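Possible protein of nuclear scaffold (Encephalitozoon cuniculi, PDB 3KAE) is Cdc27, a subunit of the anaphase-promoting complex, with an N-terminal tetratricopeptide repeat domain, present in this chain, that forms a homodimer and probably binds other proteins. Local coordinates at residues C[157-162]-C[183-188]; C[8-13]-C[100-105]; C[63-68]-C[91-96]; C[123-128]-C[135-140]; C[216-221]-C[228-233]. One frame throughout, in Å; residues are numbered along the deposited sequence.

Contact 1: C[157-162]-C[183-188]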
# COMPACT_ATOMS: atom_id res chain seq x y z
N ASN C 157 -5.65 24.51 18.44
CA ASN C 157 -5.69 24.65 19.89
C ASN C 157 -7.00 24.13 20.46
O ASN C 157 -7.36 24.43 21.59
CB ASN C 157 -5.46 26.11 20.29
CG ASN C 157 -5.16 26.27 21.77
OD1 ASN C 157 -4.45 25.46 22.37
ND2 ASN C 157 -5.70 27.34 22.37
N LYS C 158 -7.73 23.34 19.66
CA LYS C 158 -9.03 22.82 20.08
C LYS C 158 -8.99 21.38 20.61
O LYS C 158 -9.99 20.66 20.59
CB LYS C 158 -10.08 22.96 18.97
CG LYS C 158 -11.19 23.97 19.26
CD LYS C 158 -10.84 25.37 18.78
CE LYS C 158 -10.85 25.44 17.26
NZ LYS C 158 -10.42 26.77 16.75
N VAL C 159 -7.83 20.96 21.09
CA VAL C 159 -7.71 19.66 21.73
C VAL C 159 -8.40 19.68 23.10
O VAL C 159 -8.19 20.60 23.89
CB VAL C 159 -6.24 19.24 21.86
CG1 VAL C 159 -5.43 20.38 22.49
CG2 VAL C 159 -6.11 17.96 22.64
N PRO C 160 -9.23 18.67 23.37
CA PRO C 160 -10.01 18.57 24.62
C PRO C 160 -9.15 18.15 25.80
O PRO C 160 -8.49 17.10 25.73
CB PRO C 160 -11.02 17.45 24.31
CG PRO C 160 -10.92 17.19 22.83
CD PRO C 160 -9.52 17.56 22.46
N GLN C 161 -9.17 18.94 26.87
CA GLN C 161 -8.35 18.67 28.05
C GLN C 161 -9.21 18.41 29.28
O GLN C 161 -10.37 18.85 29.34
CB GLN C 161 -7.39 19.83 28.31
N LYS C 162 -8.65 17.69 30.25
CA LYS C 162 -9.34 17.40 31.50
C LYS C 162 -9.41 18.61 32.40
O LYS C 162 -9.37 19.75 31.93
CB LYS C 162 -8.65 16.25 32.23
N ASP C 183 2.58 17.43 26.13
CA ASP C 183 3.69 18.36 25.97
C ASP C 183 3.33 19.47 25.00
O ASP C 183 3.64 20.65 25.25
CB ASP C 183 4.94 17.63 25.52
CG ASP C 183 5.49 16.71 26.59
OD1 ASP C 183 4.91 16.64 27.69
OD2 ASP C 183 6.52 16.05 26.33
N SER C 184 2.67 19.08 23.92
CA SER C 184 2.27 20.00 22.87
C SER C 184 1.27 21.02 23.41
O SER C 184 1.38 22.21 23.15
CB SER C 184 1.67 19.25 21.66
OG SER C 184 2.61 18.35 21.09
N ILE C 185 0.29 20.55 24.16
CA ILE C 185 -0.70 21.46 24.69
C ILE C 185 0.04 22.47 25.59
O ILE C 185 -0.16 23.69 25.50
CB ILE C 185 -1.78 20.74 25.52
CG1 ILE C 185 -2.59 19.78 24.66
CG2 ILE C 185 -2.72 21.77 26.14
CD1 ILE C 185 -3.52 18.89 25.45
N GLU C 186 0.92 21.95 26.43
CA GLU C 186 1.66 22.80 27.35
C GLU C 186 2.56 23.79 26.63
O GLU C 186 2.62 24.97 27.02
CB GLU C 186 2.48 21.97 28.34
CG GLU C 186 3.27 22.85 29.31
CD GLU C 186 4.17 22.05 30.24
OE1 GLU C 186 3.95 20.83 30.39
OE2 GLU C 186 5.09 22.66 30.83
N PHE C 187 3.28 23.31 25.62
CA PHE C 187 4.23 24.18 24.95
C PHE C 187 3.49 25.31 24.25
O PHE C 187 3.98 26.44 24.19
CB PHE C 187 5.12 23.44 23.95
CG PHE C 187 5.92 24.36 23.07
CD1 PHE C 187 5.42 24.76 21.84
CD2 PHE C 187 7.15 24.87 23.50
CE1 PHE C 187 6.14 25.64 21.04
CE2 PHE C 187 7.87 25.73 22.71
CZ PHE C 187 7.37 26.12 21.47
N HIS C 188 2.30 25.00 23.73
CA HIS C 188 1.54 25.99 23.00
C HIS C 188 1.30 27.22 23.86
O HIS C 188 1.45 28.36 23.42
CB HIS C 188 0.20 25.44 22.54
CG HIS C 188 -0.76 26.50 22.13
ND1 HIS C 188 -0.69 27.14 20.91
CD2 HIS C 188 -1.79 27.07 22.79
CE1 HIS C 188 -1.65 28.04 20.83
NE2 HIS C 188 -2.33 28.02 21.96
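Val159 and Ile185 make the close-packed half of this contact. CG1 of Val159 lies 3.6 Å from CG1 of Ile185 and also meets CD1, while CG2 of Val159 comes within 3.9 Å of CD1 of the same isoleucine. The Ile185 chain is extended (chi2 171°), which carries CD1 out from helix 176-190 to the loop. Leu154 of helix 147-155 touches both residues and completes a small apolar cluster.

The other half is polar and looser. Asn157, exposed to solvent, places OD1 3.1 Å from CD2 of His188, while its ND2 stands 3.5 Å from NE2 of the same ring at an angle too poor for a hydrogen bond. The amide approaches the imidazole obliquely, with the two planes 38° apart. No hydrogen bond crosses between the segments, and the amide and ring meet by van der Waals contact.

Asn157 also ends the preceding helix: its positive phi (56°) belongs to a Schellman motif. The chain then passes along helix 176-190, turning Val159 onto Ile185, so the arrangement is that of a helix-terminating loop laid against the next helix of an all-helical, TPR-type array.

Contact 2: C[8-13]-C[100-105]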
# COMPACT_ATOMS: atom_id res chain seq x y z
N LYS C 8 -1.23 -17.78 -1.83
CA LYS C 8 -0.39 -17.19 -2.85
C LYS C 8 -0.66 -15.70 -3.02
O LYS C 8 0.24 -14.94 -3.38
CB LYS C 8 -0.59 -17.90 -4.20
N ILE C 9 -1.91 -15.29 -2.82
CA ILE C 9 -2.26 -13.89 -2.93
C ILE C 9 -1.64 -13.12 -1.75
O ILE C 9 -1.01 -12.09 -1.94
CB ILE C 9 -3.78 -13.68 -3.01
CG1 ILE C 9 -4.32 -14.16 -4.35
CG2 ILE C 9 -4.15 -12.19 -2.81
CD1 ILE C 9 -5.84 -14.38 -4.41
N CYS C 10 -1.81 -13.67 -0.55
CA CYS C 10 -1.24 -13.07 0.65
C CYS C 10 0.25 -12.91 0.47
O CYS C 10 0.83 -11.85 0.75
CB CYS C 10 -1.52 -13.93 1.87
SG CYS C 10 -3.26 -13.92 2.33
N LYS C 11 0.88 -13.97 -0.03
CA LYS C 11 2.31 -13.92 -0.25
C LYS C 11 2.71 -12.83 -1.24
O LYS C 11 3.74 -12.17 -1.07
CB LYS C 11 2.87 -15.28 -0.68
CG LYS C 11 4.38 -15.35 -0.54
CD LYS C 11 4.92 -16.71 -0.92
CE LYS C 11 4.60 -17.76 0.13
NZ LYS C 11 5.16 -19.09 -0.25
N SER C 12 1.89 -12.63 -2.27
CA SER C 12 2.17 -11.60 -3.26
C SER C 12 2.00 -10.18 -2.70
O SER C 12 2.69 -9.24 -3.13
CB SER C 12 1.26 -11.77 -4.49
OG SER C 12 1.34 -13.07 -5.02
N ILE C 13 1.04 -10.03 -1.79
CA ILE C 13 0.83 -8.73 -1.15
C ILE C 13 2.04 -8.40 -0.28
O ILE C 13 2.66 -7.37 -0.44
CB ILE C 13 -0.47 -8.74 -0.33
CG1 ILE C 13 -1.66 -8.84 -1.28
CG2 ILE C 13 -0.54 -7.49 0.55
CD1 ILE C 13 -2.89 -9.52 -0.71
N ASP C 100 -11.65 -16.90 4.63
CA ASP C 100 -10.35 -17.36 5.08
C ASP C 100 -9.79 -16.37 6.11
O ASP C 100 -9.91 -15.15 5.94
CB ASP C 100 -9.38 -17.50 3.90
CG ASP C 100 -8.04 -18.12 4.31
OD1 ASP C 100 -6.99 -17.48 4.07
OD2 ASP C 100 -8.03 -19.23 4.87
N ALA C 101 -9.19 -16.90 7.17
CA ALA C 101 -8.68 -16.09 8.27
C ALA C 101 -7.64 -15.05 7.83
O ALA C 101 -7.57 -13.97 8.40
CB ALA C 101 -8.11 -16.98 9.36
N ARG C 102 -6.85 -15.39 6.81
CA ARG C 102 -5.81 -14.48 6.33
C ARG C 102 -6.43 -13.27 5.64
O ARG C 102 -5.85 -12.17 5.63
CB ARG C 102 -4.85 -15.20 5.40
CG ARG C 102 -3.95 -16.19 6.13
CD ARG C 102 -3.31 -17.17 5.17
NE ARG C 102 -4.31 -18.05 4.57
CZ ARG C 102 -4.02 -19.03 3.72
NH1 ARG C 102 -2.76 -19.25 3.37
NH2 ARG C 102 -4.98 -19.79 3.21
N ILE C 103 -7.61 -13.48 5.08
CA ILE C 103 -8.35 -12.41 4.41
C ILE C 103 -9.10 -11.57 5.44
O ILE C 103 -9.15 -10.34 5.33
CB ILE C 103 -9.32 -13.01 3.38
CG1 ILE C 103 -8.54 -13.79 2.32
CG2 ILE C 103 -10.15 -11.93 2.71
CD1 ILE C 103 -7.30 -13.04 1.85
N GLN C 104 -9.66 -12.24 6.44
CA GLN C 104 -10.50 -11.59 7.44
C GLN C 104 -9.72 -10.46 8.10
O GLN C 104 -10.26 -9.38 8.35
CB GLN C 104 -10.97 -12.61 8.48
CG GLN C 104 -12.31 -12.29 9.13
CD GLN C 104 -13.51 -13.00 8.49
OE1 GLN C 104 -13.41 -14.16 8.08
NE2 GLN C 104 -14.64 -12.31 8.42
N GLU C 105 -8.44 -10.71 8.36
CA GLU C 105 -7.57 -9.75 9.01
C GLU C 105 -7.51 -8.42 8.26
O GLU C 105 -7.18 -7.40 8.84
CB GLU C 105 -6.16 -10.31 9.14
CG GLU C 105 -5.99 -11.34 10.25
CD GLU C 105 -4.56 -11.85 10.34
OE1 GLU C 105 -3.83 -11.76 9.32
OE2 GLU C 105 -4.17 -12.34 11.42
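Cys10 meets Arg102 and Ile103 where helix 5-14 passes the short helix 101-104, their CA atoms coming nearest at Cys10 and Arg102, 7.4 Å apart. Along the first segment, Lys8 comes first and serves its own helix: its carbonyl O accepts from Ser12 N and, at 2.7 Å, from Ser12 OG, the two donors arriving from opposite faces of the carbonyl plane. Ile9 turns into the repeat core, against Leu24 of helix 18-31 and Leu38 of helix 36-45.

Cys10 carries the contact. Its SG sits 3.7 Å from CB of Arg102 and, more loosely, 4.2 Å from CD1 of Ile103. The thiol thus touches the root of the arginine, whose charged end is engaged elsewhere. Bent at chi3 (-66°), the Arg102 chain folds back so that NE reaches Asp100 OD1 at 2.8 Å in a salt bridge using the syn lone pair. Asp100 is also the N-cap of helix 101-104, though its capping bond to Arg102 N is weak. The Cys10 contact pairs the N-terminal helix of a TPR-like array with a one-turn helix from the linker far along the chain.

Beyond Cys10, Lys11 and Ser12 pack on Phe115 of the second subunit, while Ile13 touches Val42 of helix 36-45.

Contact 3: C[63-68]-C[91-96]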
# COMPACT_ATOMS: atom_id res chain seq x y z
N THR C 63 -16.37 -2.85 5.22
CA THR C 63 -15.05 -2.84 4.60
C THR C 63 -15.12 -2.27 3.19
O THR C 63 -14.23 -1.56 2.76
CB THR C 63 -14.40 -4.25 4.52
OG1 THR C 63 -14.40 -4.87 5.81
CG2 THR C 63 -12.97 -4.15 4.04
N SER C 64 -16.21 -2.55 2.50
CA SER C 64 -16.33 -2.11 1.11
C SER C 64 -16.57 -0.62 1.07
O SER C 64 -15.95 0.09 0.29
CB SER C 64 -17.44 -2.89 0.36
OG SER C 64 -18.68 -2.19 0.32
N LYS C 65 -17.48 -0.15 1.92
CA LYS C 65 -17.80 1.27 2.00
C LYS C 65 -16.61 2.08 2.49
O LYS C 65 -16.37 3.19 2.05
CB LYS C 65 -19.02 1.50 2.90
CG LYS C 65 -20.32 1.12 2.24
CD LYS C 65 -20.52 1.90 0.95
CE LYS C 65 -21.85 1.54 0.29
NZ LYS C 65 -22.06 2.24 -1.00
N TYR C 66 -15.83 1.48 3.38
CA TYR C 66 -14.59 2.12 3.82
C TYR C 66 -13.59 2.32 2.67
O TYR C 66 -13.13 3.43 2.42
CB TYR C 66 -13.97 1.37 5.01
CG TYR C 66 -12.78 2.09 5.59
CD1 TYR C 66 -12.94 3.26 6.32
CD2 TYR C 66 -11.50 1.61 5.39
CE1 TYR C 66 -11.85 3.93 6.82
CE2 TYR C 66 -10.42 2.26 5.90
CZ TYR C 66 -10.60 3.42 6.61
OH TYR C 66 -9.50 4.05 7.11
N TYR C 67 -13.25 1.24 1.95
CA TYR C 67 -12.35 1.37 0.80
C TYR C 67 -12.97 2.26 -0.28
O TYR C 67 -12.28 2.95 -1.02
CB TYR C 67 -11.95 -0.01 0.24
CG TYR C 67 -10.77 -0.56 0.99
CD1 TYR C 67 -10.95 -1.33 2.13
CD2 TYR C 67 -9.48 -0.25 0.60
CE1 TYR C 67 -9.86 -1.80 2.84
CE2 TYR C 67 -8.39 -0.72 1.32
CZ TYR C 67 -8.59 -1.48 2.44
OH TYR C 67 -7.50 -1.97 3.14
N GLU C 68 -14.29 2.26 -0.34
CA GLU C 68 -14.95 3.11 -1.28
C GLU C 68 -14.60 4.56 -0.97
O GLU C 68 -14.19 5.31 -1.87
CB GLU C 68 -16.45 2.89 -1.19
CG GLU C 68 -17.18 3.21 -2.45
CD GLU C 68 -18.64 2.84 -2.38
OE1 GLU C 68 -18.97 1.63 -2.31
OE2 GLU C 68 -19.46 3.77 -2.39
N GLY C 91 -25.00 2.73 10.07
CA GLY C 91 -25.34 1.32 10.15
C GLY C 91 -26.24 0.78 9.04
O GLY C 91 -27.16 0.02 9.31
N LYS C 92 -25.97 1.18 7.80
CA LYS C 92 -26.73 0.68 6.66
C LYS C 92 -25.90 -0.26 5.76
O LYS C 92 -26.10 -0.31 4.54
CB LYS C 92 -27.30 1.86 5.85
N VAL C 93 -24.98 -1.01 6.37
CA VAL C 93 -24.16 -1.97 5.64
C VAL C 93 -24.27 -3.36 6.27
O VAL C 93 -24.62 -3.49 7.44
CB VAL C 93 -22.67 -1.55 5.63
CG1 VAL C 93 -22.51 -0.13 5.09
CG2 VAL C 93 -22.09 -1.67 7.02
N GLU C 94 -23.96 -4.40 5.49
CA GLU C 94 -24.03 -5.77 5.98
C GLU C 94 -22.71 -6.18 6.61
O GLU C 94 -21.67 -5.56 6.37
CB GLU C 94 -24.36 -6.75 4.84
CG GLU C 94 -24.96 -6.13 3.58
CD GLU C 94 -26.41 -5.72 3.74
OE1 GLU C 94 -26.94 -5.82 4.87
OE2 GLU C 94 -27.02 -5.29 2.74
N ARG C 95 -22.75 -7.24 7.42
CA ARG C 95 -21.55 -7.87 7.94
C ARG C 95 -20.78 -8.53 6.80
O ARG C 95 -21.37 -9.22 5.96
CB ARG C 95 -21.91 -8.93 8.98
CG ARG C 95 -22.77 -8.41 10.13
CD ARG C 95 -23.20 -9.53 11.08
NE ARG C 95 -24.40 -10.23 10.61
CZ ARG C 95 -25.07 -11.14 11.32
NH1 ARG C 95 -24.66 -11.47 12.54
NH2 ARG C 95 -26.14 -11.72 10.81
N ASP C 96 -19.47 -8.32 6.76
CA ASP C 96 -18.64 -8.99 5.76
C ASP C 96 -18.82 -10.50 5.86
O ASP C 96 -19.19 -11.03 6.91
CB ASP C 96 -17.17 -8.62 5.92
CG ASP C 96 -16.83 -7.25 5.33
OD1 ASP C 96 -16.09 -7.20 4.33
OD2 ASP C 96 -17.32 -6.23 5.87
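A linker running along the start of a TPR-family helix makes this contact, with Thr63 and Lys65 of helix 62-74 meeting Asp96 and Val93 of the loop that follows helix 78-89. The loop begins at Gly91, whose positive phi (65°) closes the preceding helix in a Schellman motif, and it then reaches helix 62-74 at two points.

At the first, Thr63 OG1 faces the whole carboxylate of Asp96, 3.2 Å from OD1 and 3.2 Å from OD2. The side chains cross at about a right angle. Both hydrogen bonds are weak at this length. The hydroxyl has a firmer partner in the backbone N of Val108, which donates to it, and Asp96 OD2 takes a further weak bond from Thr61 OG1.

The second point is apolar. CG1 of Val93 lies 3.8 Å from CG of Lys65, touching the base of the lysine chain. From there the chain bends at chi2 (-58°) and leads away to Glu68, where NZ makes a salt bridge to OE2 at 3.3 Å. Ile88 of helix 78-89 also touches Lys65.

On the same helix, the hydroxyls of Tyr66 and Tyr67 hydrogen-bond the carbonyl O of Tyr15 and NE of Arg16 of the second subunit. The loop therefore borders a helix of the dimer interface, in the homodimeric tetratricopeptide repeat architecture of the Cdc27 N-terminal domain.

Contact 4: C[123-128]-C[135-140]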
# COMPACT_ATOMS: atom_id res chain seq x y z
N LEU C 123 -12.26 14.68 5.39
CA LEU C 123 -13.20 14.95 4.31
C LEU C 123 -13.96 16.28 4.51
O LEU C 123 -14.03 17.07 3.56
CB LEU C 123 -14.17 13.77 4.11
CG LEU C 123 -13.45 12.45 3.77
CD1 LEU C 123 -14.35 11.23 3.96
CD2 LEU C 123 -12.85 12.48 2.36
N CYS C 124 -14.52 16.50 5.70
CA CYS C 124 -15.22 17.77 6.01
C CYS C 124 -14.29 18.93 5.78
O CYS C 124 -14.63 19.88 5.12
CB CYS C 124 -15.74 17.84 7.45
SG CYS C 124 -17.09 16.72 7.80
N THR C 125 -13.08 18.81 6.33
CA THR C 125 -12.05 19.83 6.16
C THR C 125 -11.72 20.09 4.69
O THR C 125 -11.78 21.23 4.23
CB THR C 125 -10.77 19.45 6.89
OG1 THR C 125 -11.01 19.44 8.30
CG2 THR C 125 -9.66 20.45 6.56
N LEU C 126 -11.35 19.04 3.96
CA LEU C 126 -10.97 19.20 2.56
C LEU C 126 -12.14 19.74 1.76
O LEU C 126 -11.97 20.34 0.70
CB LEU C 126 -10.55 17.85 1.99
CG LEU C 126 -9.18 17.34 2.42
CD1 LEU C 126 -9.10 15.83 2.21
CD2 LEU C 126 -8.11 18.06 1.64
N SER C 127 -13.34 19.51 2.28
CA SER C 127 -14.57 19.82 1.57
C SER C 127 -15.09 21.22 1.95
O SER C 127 -16.11 21.69 1.43
CB SER C 127 -15.61 18.73 1.86
OG SER C 127 -16.68 18.76 0.94
N GLY C 128 -14.38 21.88 2.86
CA GLY C 128 -14.72 23.24 3.24
C GLY C 128 -15.56 23.39 4.50
O GLY C 128 -16.05 24.48 4.79
N GLY C 135 -15.17 18.70 14.82
CA GLY C 135 -16.08 17.88 15.61
C GLY C 135 -15.84 16.39 15.43
O GLY C 135 -15.94 15.62 16.40
N HIS C 136 -15.53 15.96 14.21
CA HIS C 136 -15.19 14.55 13.97
C HIS C 136 -13.83 14.25 14.58
O HIS C 136 -13.64 13.20 15.20
CB HIS C 136 -15.25 14.18 12.49
CG HIS C 136 -16.62 14.33 11.89
ND1 HIS C 136 -17.71 13.64 12.35
CD2 HIS C 136 -17.06 15.11 10.87
CE1 HIS C 136 -18.78 13.98 11.65
NE2 HIS C 136 -18.41 14.87 10.75
N TYR C 137 -12.88 15.17 14.44
CA TYR C 137 -11.56 14.99 15.05
C TYR C 137 -11.68 14.85 16.57
O TYR C 137 -11.02 14.01 17.18
CB TYR C 137 -10.63 16.15 14.74
CG TYR C 137 -10.19 16.27 13.30
CD1 TYR C 137 -9.92 15.13 12.52
CD2 TYR C 137 -10.03 17.51 12.73
CE1 TYR C 137 -9.51 15.26 11.20
CE2 TYR C 137 -9.63 17.65 11.43
CZ TYR C 137 -9.36 16.54 10.66
OH TYR C 137 -8.95 16.73 9.37
N VAL C 138 -12.52 15.69 17.16
CA VAL C 138 -12.75 15.64 18.59
C VAL C 138 -13.33 14.28 18.96
O VAL C 138 -12.86 13.65 19.91
CB VAL C 138 -13.70 16.76 19.05
CG1 VAL C 138 -14.25 16.46 20.44
CG2 VAL C 138 -12.99 18.09 19.02
N ARG C 139 -14.34 13.84 18.21
CA ARG C 139 -15.03 12.61 18.56
C ARG C 139 -14.08 11.43 18.36
O ARG C 139 -14.08 10.47 19.14
CB ARG C 139 -16.33 12.46 17.74
CG ARG C 139 -17.24 11.33 18.20
CD ARG C 139 -18.71 11.64 17.92
NE ARG C 139 -18.88 12.33 16.66
CZ ARG C 139 -19.40 13.54 16.44
NH1 ARG C 139 -19.45 13.96 15.19
NH2 ARG C 139 -19.87 14.31 17.41
N SER C 140 -13.23 11.53 17.34
CA SER C 140 -12.23 10.51 17.09
C SER C 140 -11.19 10.43 18.20
O SER C 140 -10.84 9.33 18.67
CB SER C 140 -11.52 10.80 15.78
OG SER C 140 -10.43 9.91 15.62
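Cys124 and His136 form the sulfur-aromatic part of this contact between helix 113-126 and helix 130-143. The SG atom lies 3.5 Å from CD2 of His136 and 3.7 Å from its NE2. Its distance from the ring centroid is 4.4 Å, in a direction 80° off the ring normal, so the sulfur meets the imidazole at its edge, close to the ring plane. In Cys124, SG stands anti to the carbonyl carbon (chi1 -69°), the setting that directs it at the neighbouring helix.

The polar pairing is one of proximity alone. Thr125 OG1 comes within 3.6 Å of Tyr137 OH and 3.9 Å of CE2 on the same ring, approaching obliquely as the side chains cross at about a right angle. No hydrogen bond joins these hydroxyls. The threonine hydroxyl bonds the carbonyl O of Gly121, one turn back, while the tyrosine hydroxyl bonds Asp122 OD1.

A third group of interactions holds the imidazole: His136 ND1 bonds Glu117 OE1 on helix 113-126, and NE2 has a weak bond to Glu132 OE2. Together they restrict the rotation that sets which edge of the ring faces the sulfur.

Chemically, the segments touch through a sulfur at an imidazole edge and through two hydroxyls that do not bond each other, while their polar ends are satisfied by residues outside the two segments, and the carboxylates at both ring nitrogens would probably favour a protonated imidazole.

Contact 5: C[216-221]-C[228-233]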
# COMPACT_ATOMS: atom_id res chain seq x y z
N ARG C 216 6.10 26.39 14.14
CA ARG C 216 4.87 26.93 13.59
C ARG C 216 4.25 27.88 14.60
O ARG C 216 3.81 28.98 14.26
CB ARG C 216 3.90 25.79 13.26
CG ARG C 216 2.54 26.23 12.74
CD ARG C 216 1.61 25.04 12.72
NE ARG C 216 1.37 24.53 14.06
CZ ARG C 216 1.00 23.28 14.34
NH1 ARG C 216 0.85 22.40 13.35
NH2 ARG C 216 0.79 22.91 15.60
N ARG C 217 4.18 27.43 15.84
CA ARG C 217 3.67 28.27 16.91
C ARG C 217 4.46 29.57 17.03
O ARG C 217 3.89 30.66 17.17
CB ARG C 217 3.73 27.53 18.25
CG ARG C 217 3.26 28.36 19.42
CD ARG C 217 1.82 28.82 19.22
NE ARG C 217 1.29 29.45 20.43
CZ ARG C 217 0.28 30.32 20.44
NH1 ARG C 217 -0.31 30.68 19.31
NH2 ARG C 217 -0.13 30.82 21.60
N TYR C 218 5.78 29.45 16.98
CA TYR C 218 6.64 30.62 17.03
C TYR C 218 6.30 31.61 15.92
O TYR C 218 6.24 32.81 16.16
CB TYR C 218 8.11 30.23 16.93
CG TYR C 218 8.68 29.68 18.21
CD1 TYR C 218 8.56 30.38 19.40
CD2 TYR C 218 9.35 28.46 18.23
CE1 TYR C 218 9.07 29.89 20.58
CE2 TYR C 218 9.87 27.95 19.41
CZ TYR C 218 9.74 28.68 20.59
OH TYR C 218 10.26 28.20 21.77
N PHE C 219 6.08 31.11 14.71
CA PHE C 219 5.76 32.01 13.62
C PHE C 219 4.46 32.77 13.89
O PHE C 219 4.42 34.00 13.79
CB PHE C 219 5.69 31.27 12.29
CG PHE C 219 5.44 32.17 11.12
CD1 PHE C 219 6.50 32.77 10.45
CD2 PHE C 219 4.14 32.43 10.70
CE1 PHE C 219 6.27 33.61 9.37
CE2 PHE C 219 3.90 33.26 9.62
CZ PHE C 219 4.97 33.86 8.96
N ASN C 220 3.41 32.02 14.23
CA ASN C 220 2.12 32.60 14.57
C ASN C 220 2.21 33.67 15.68
O ASN C 220 1.32 34.51 15.81
CB ASN C 220 1.12 31.51 14.98
CG ASN C 220 0.96 30.43 13.92
OD1 ASN C 220 1.46 30.55 12.80
ND2 ASN C 220 0.25 29.37 14.28
N LEU C 221 3.27 33.62 16.47
CA LEU C 221 3.45 34.61 17.54
C LEU C 221 4.35 35.76 17.12
O LEU C 221 4.61 36.67 17.90
CB LEU C 221 4.00 33.96 18.81
CG LEU C 221 3.15 32.87 19.47
CD1 LEU C 221 3.67 32.57 20.86
CD2 LEU C 221 1.68 33.28 19.51
N LYS C 228 12.59 30.12 12.87
CA LYS C 228 13.59 29.65 11.89
C LYS C 228 14.61 28.70 12.51
O LYS C 228 15.06 27.75 11.87
CB LYS C 228 14.31 30.84 11.25
N ALA C 229 14.98 28.98 13.76
CA ALA C 229 15.88 28.10 14.49
C ALA C 229 15.32 26.69 14.50
O ALA C 229 15.97 25.74 14.07
CB ALA C 229 16.08 28.62 15.90
N CYS C 230 14.08 26.56 14.98
CA CYS C 230 13.38 25.28 15.01
C CYS C 230 13.30 24.59 13.65
O CYS C 230 13.63 23.41 13.53
CB CYS C 230 11.99 25.45 15.60
SG CYS C 230 11.95 25.64 17.41
N PHE C 231 12.86 25.32 12.63
CA PHE C 231 12.75 24.77 11.28
C PHE C 231 14.13 24.34 10.78
O PHE C 231 14.29 23.24 10.27
CB PHE C 231 12.17 25.80 10.32
CG PHE C 231 10.70 26.07 10.51
CD1 PHE C 231 9.76 25.06 10.32
CD2 PHE C 231 10.25 27.35 10.85
CE1 PHE C 231 8.40 25.30 10.48
CE2 PHE C 231 8.90 27.60 11.01
CZ PHE C 231 7.97 26.58 10.82
N GLU C 232 15.11 25.22 10.94
CA GLU C 232 16.47 24.93 10.51
C GLU C 232 17.01 23.64 11.14
O GLU C 232 17.63 22.83 10.46
CB GLU C 232 17.40 26.11 10.82
N LEU C 233 16.75 23.45 12.43
CA LEU C 233 17.17 22.22 13.11
C LEU C 233 16.67 20.98 12.38
O LEU C 233 17.47 20.12 11.98
CB LEU C 233 16.68 22.20 14.56
CG LEU C 233 16.58 20.79 15.17
CD1 LEU C 233 17.96 20.15 15.28
CD2 LEU C 233 15.91 20.80 16.52
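Tyr218 and Cys230 touch directly where helix 206-220 packs on helix 224-237. The SG of Cys230 is 3.7 Å from CE2 of Tyr218 and 3.9 Å from its CD2, hence beside one flank of the ring. The centroid lies 4.9 Å away and the sulfur 77° off the ring normal, which places this Cys sulfur-aromatic contact at the edge. A second touch is made by Phe231, whose CZ reaches Arg216 N at 3.8 Å and Arg216 CA at 4.2 Å. It thus meets the backbone of the arginine, whose side chain leads off in another direction. No hydrogen bond links the segments, so the pairing rests on van der Waals contact.

The next shell explains where these groups stand. In Phe231, CG is anti to the carbonyl carbon (chi1 -72°), and the ring reaches toward helix 206-220, where it also touches Ala215. Cys230 is buried against Ile211 and Ala215. The Tyr218 ring makes an edge-to-face contact with Phe187 of helix 176-190 and packs on Val196 of helix 193-200, while Lys226 and Ser227 border it from helix 224-237.

Helices 206-220 and 224-237 thereby form the last helical pair of the chain, with the Tyr218 ring, carried by helix 206-220, touching residues of helix 224-237 and, through Phe187 and Val196, the two helices before.

In the fold
Contact 1 lies at the surface, while the other four are partly buried. Contacts 4 and 5 each join successive helices and share sulfur-aromatic edge chemistry, whereas contacts 1 and 3 lay a loop on a helix, with apolar touches beside weak or unformed polar ones. Contact 2 sets a thiol against aliphatic groups, its salt bridge confined to one segment. It spans the longest sequence separation, and contact 3 is nested inside its loop; both meet the second subunit, which reaches none of the others. Contacts 1 and 5 adjoin through His188 O and Arg217 NE, and contact 1 touches contact 4 through Pro160 and Val138. Contacts 2 and 5 lie about 45 Å apart, centre to centre.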